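Local coordinates for 3,4-dihydroxy-2-butanone 4-phosphate synthase (Candida albicans, PDB 2RIU), which catalyses the conversion of D-ribulose 5-phosphate to formate and 3,4-dihydroxy-2-butanone 4-phosphate, at residues V60-E65 against Q159-I164. Numbering follows the deposited sequence.
Sequences VPLSEE and QPAGVI. With 5RP (ribulose-5-phosphate), chain B.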
ATOM      1  N   VAL A  60     -10.475   0.364   1.597  1.00  9.11           N
ATOM      2  CA  VAL A  60     -11.834   0.837   1.324  1.00  8.86           C
ATOM      3  C   VAL A  60     -12.867   0.089   2.190  1.00  9.32           C
ATOM      4  O   VAL A  60     -13.354  -0.968   1.801  1.00  9.05           O
ATOM      5  CB  VAL A  60     -12.179   0.736  -0.188  1.00  9.06           C
ATOM      6  CG1 VAL A  60     -13.605   1.174  -0.459  1.00  8.94           C
ATOM      7  CG2 VAL A  60     -11.213   1.586  -1.013  1.00  9.24           C
ATOM      8  N   PRO A  61     -13.164   0.619   3.390  1.00  9.68           N
ATOM      9  CA  PRO A  61     -14.242   0.071   4.216  1.00 10.02           C
ATOM     10  C   PRO A  61     -15.594   0.021   3.500  1.00 10.13           C
ATOM     11  O   PRO A  61     -16.027   1.015   2.905  1.00 10.35           O
ATOM     12  CB  PRO A  61     -14.282   1.038   5.402  1.00  9.61           C
ATOM     13  CG  PRO A  61     -12.856   1.486   5.527  1.00 10.33           C
ATOM     14  CD  PRO A  61     -12.455   1.704   4.092  1.00  9.35           C
ATOM     15  N   LEU A  62     -16.222  -1.152   3.553  1.00 10.32           N
ATOM     16  CA  LEU A  62     -17.558  -1.395   3.016  1.00 11.04           C
ATOM     17  C   LEU A  62     -18.313  -2.134   4.105  1.00 10.89           C
ATOM     18  O   LEU A  62     -17.698  -2.771   4.961  1.00 10.76           O
ATOM     19  CB  LEU A  62     -17.487  -2.297   1.780  1.00 11.42           C
ATOM     20  CG  LEU A  62     -16.675  -1.863   0.556  1.00 12.52           C
ATOM     21  CD1 LEU A  62     -16.566  -3.027  -0.419  1.00 13.64           C
ATOM     22  CD2 LEU A  62     -17.297  -0.635  -0.120  1.00 13.25           C
ATOM     23  N   SER A  63     -19.639  -2.057   4.089  1.00 11.30           N
ATOM     24  CA  SER A  63     -20.419  -2.915   4.964  1.00 11.42           C
ATOM     25  C   SER A  63     -20.270  -4.367   4.497  1.00 11.86           C
ATOM     26  O   SER A  63     -19.988  -4.627   3.320  1.00 11.97           O
ATOM     27  CB  SER A  63     -21.889  -2.510   4.922  1.00 11.57           C
ATOM     28  OG  SER A  63     -22.411  -2.710   3.619  1.00 12.34           O
ATOM     29  N   GLU A  64     -20.461  -5.314   5.411  1.00 12.18           N
ATOM     30  CA  GLU A  64     -20.439  -6.727   5.036  1.00 13.17           C
ATOM     31  C   GLU A  64     -21.455  -7.033   3.942  1.00 13.01           C
ATOM     32  O   GLU A  64     -21.172  -7.802   3.021  1.00 12.80           O
ATOM     33  CB  GLU A  64     -20.661  -7.611   6.263  1.00 13.17           C
ATOM     34  CG  GLU A  64     -19.416  -7.723   7.143  1.00 13.68           C
ATOM     35  CD  GLU A  64     -19.627  -8.544   8.407  1.00 14.58           C
ATOM     36  OE1 GLU A  64     -18.780  -8.450   9.319  1.00 15.75           O
ATOM     37  OE2 GLU A  64     -20.624  -9.293   8.489  1.00 15.90           O
ATOM     38  N   GLU A  65     -22.632  -6.416   4.039  1.00 13.24           N
ATOM     39  CA  GLU A  65     -23.703  -6.641   3.077  1.00 14.19           C
ATOM     40  C   GLU A  65     -23.271  -6.218   1.670  1.00 14.00           C
ATOM     41  O   GLU A  65     -23.499  -6.947   0.698  1.00 14.24           O
ATOM     42  CB  GLU A  65     -24.978  -5.906   3.509  1.00 14.27           C
ATOM     43  CG  GLU A  65     -26.218  -6.747   3.348  1.00 15.21           C
ATOM     44  CD  GLU A  65     -27.501  -6.071   3.800  1.00 15.15           C
ATOM     45  OE1 GLU A  65     -27.530  -5.421   4.876  1.00 14.21           O
ATOM     46  OE2 GLU A  65     -28.498  -6.219   3.067  1.00 17.31           O
ATOM     47  N   GLN A 159     -23.325   6.594   0.274  1.00 12.86           N
ATOM     48  CA  GLN A 159     -23.213   5.135   0.199  1.00 13.21           C
ATOM     49  C   GLN A 159     -22.339   4.647   1.352  1.00 13.32           C
ATOM     50  O   GLN A 159     -21.378   5.324   1.709  1.00 13.43           O
ATOM     51  CB  GLN A 159     -22.606   4.692  -1.137  1.00 13.31           C
ATOM     52  CG  GLN A 159     -23.429   5.102  -2.361  1.00 13.71           C
ATOM     53  CD  GLN A 159     -24.790   4.448  -2.390  1.00 15.06           C
ATOM     54  OE1 GLN A 159     -24.943   3.294  -1.992  1.00 15.61           O
ATOM     55  NE2 GLN A 159     -25.789   5.184  -2.870  1.00 16.41           N
ATOM     56  N   PRO A 160     -22.668   3.477   1.931  1.00 13.44           N
ATOM     57  CA  PRO A 160     -21.926   2.954   3.089  1.00 13.31           C
ATOM     58  C   PRO A 160     -20.537   2.440   2.699  1.00 12.78           C
ATOM     59  O   PRO A 160     -20.260   1.244   2.765  1.00 13.12           O
ATOM     60  CB  PRO A 160     -22.827   1.825   3.601  1.00 14.02           C
ATOM     61  CG  PRO A 160     -23.565   1.355   2.389  1.00 13.99           C
ATOM     62  CD  PRO A 160     -23.777   2.585   1.538  1.00 13.64           C
ATOM     63  N   ALA A 161     -19.678   3.370   2.293  1.00 11.82           N
ATOM     64  CA  ALA A 161     -18.342   3.052   1.807  1.00 11.16           C
ATOM     65  C   ALA A 161     -17.434   4.236   2.072  1.00 10.55           C
ATOM     66  O   ALA A 161     -17.807   5.386   1.830  1.00 10.65           O
ATOM     67  CB  ALA A 161     -18.382   2.756   0.315  1.00 11.21           C
ATOM     68  N   GLY A 162     -16.239   3.948   2.569  1.00  9.98           N
ATOM     69  CA  GLY A 162     -15.247   4.994   2.840  1.00  9.29           C
ATOM     70  C   GLY A 162     -13.903   4.578   2.292  1.00  9.04           C
ATOM     71  O   GLY A 162     -13.764   3.477   1.759  1.00  9.27           O
ATOM     72  N   VAL A 163     -12.910   5.454   2.430  1.00  8.72           N
ATOM     73  CA  VAL A 163     -11.543   5.145   1.998  1.00  8.47           C
ATOM     74  C   VAL A 163     -10.580   5.758   3.009  1.00  8.95           C
ATOM     75  O   VAL A 163     -10.768   6.895   3.438  1.00  9.01           O
ATOM     76  CB  VAL A 163     -11.274   5.594   0.530  1.00  8.29           C
ATOM     77  CG1 VAL A 163     -11.558   7.080   0.332  1.00  7.92           C
ATOM     78  CG2 VAL A 163      -9.847   5.233   0.075  1.00  8.85           C
ATOM     79  N   ILE A 164      -9.572   4.981   3.407  1.00  9.04           N
ATOM     80  CA  ILE A 164      -8.741   5.327   4.559  1.00  9.78           C
ATOM     81  C   ILE A 164      -7.270   4.999   4.344  1.00  9.69           C
ATOM     82  O   ILE A 164      -6.934   4.089   3.590  1.00  9.70           O
ATOM     83  CB  ILE A 164      -9.224   4.607   5.854  1.00 10.09           C
ATOM     84  CG1 ILE A 164      -8.964   3.093   5.799  1.00 10.55           C
ATOM     85  CG2 ILE A 164     -10.705   4.893   6.127  1.00 10.20           C
ATOM     86  CD1 ILE A 164      -9.431   2.337   7.053  1.00 11.67           C
TER
HETATM   87  C2  5RP B 701      -5.525   0.567  11.782  1.00 34.28           C
HETATM   88  C3  5RP B 701      -6.072   1.335  10.601  1.00 33.27           C
HETATM   89  C5  5RP B 701      -6.034   0.769   9.206  1.00 31.91           C
HETATM   90  O13 5RP B 701      -6.452   1.789   8.289  1.00 32.94           O
HETATM   91  C6  5RP B 701      -6.888  -0.493   9.005  1.00 28.79           C
HETATM   92  O14 5RP B 701      -6.852  -0.817   7.610  1.00 29.79           O
HETATM   93  C7  5RP B 701      -8.356  -0.377   9.418  1.00 26.05           C
HETATM   94  O8  5RP B 701      -8.437  -0.072  10.806  1.00 22.53           O
HETATM   95  P9  5RP B 701      -9.320  -0.915  11.848  1.00 18.62           P
HETATM   96  O12 5RP B 701      -8.658  -2.269  11.955  1.00 19.01           O
HETATM   97  O11 5RP B 701     -10.722  -0.972  11.285  1.00 18.84           O
HETATM   98  O10 5RP B 701      -9.190  -0.028  13.064  1.00 18.67           O
HETATM   99  O4  5RP B 701      -6.542   2.443  10.784  1.00 34.81           O
HETATM  100  O1  5RP B 701      -4.873   1.500  12.653  1.00 34.98           O
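Pro-61 and Gly-162 meet through their backbones: Gly-162 N donates to Pro-61 O at 3.0 Å, with 164° at the hydrogen, and the donor lies in the plane of the carbonyl. The same oxygen receives the CA-H of Ala-161. A reciprocal bond cannot form, because Pro-61 N has no hydrogen to offer Gly-162 O. That oxygen instead takes a CA-H...O contact from Val-60 CA at 3.3 Å and lies 3.2 Å from Pro-61 CD. The axes of strands 60-63 and 162-164 run roughly antiparallel (147°) and are joined across the segments by one conventional hydrogen bond. Val-60 and Leu-62 make their backbone bonds with strand 129-134, whereas strand 162-166, entered through an inverse gamma turn centred on Pro-160, pairs with strand 34-38 in a separate mixed sheet; the contact thus joins two sheets beside the substrate site.

Apolar side chains fill in around this bond. Leu-62 CD2 packs on Ala-161 CB, and Val-60 CG2 meets Val-163 CG2 at 4.0 Å, both valines also touching Thr-110 of helix 103-114. Ile-164 can be followed outward from CB, which carries two branches. CG2 lies 4.1 Å from Pro-61 CG. CG1, set between the backbone N and the carbonyl carbon (chi1 69°), passes 4.1 Å from Pro-61 CD, the two side chains crossing at an angle, and is 3.8 Å from O13 of ribulose-5-phosphate. With CG1-CD1 extended, CD1 reaches Pro-61 CG and also ligand O13, at 3.3 Å.

Asp-34 and Thr-146, each hydrogen-bonded to the ligand, lie beside Ile-164 and Pro-61 respectively. These side-chain contacts are apolar while the backbones supply the one hydrogen bond; the isoleucine methyl gives the ligand a van der Waals contact, and polar recognition comes from surrounding residues.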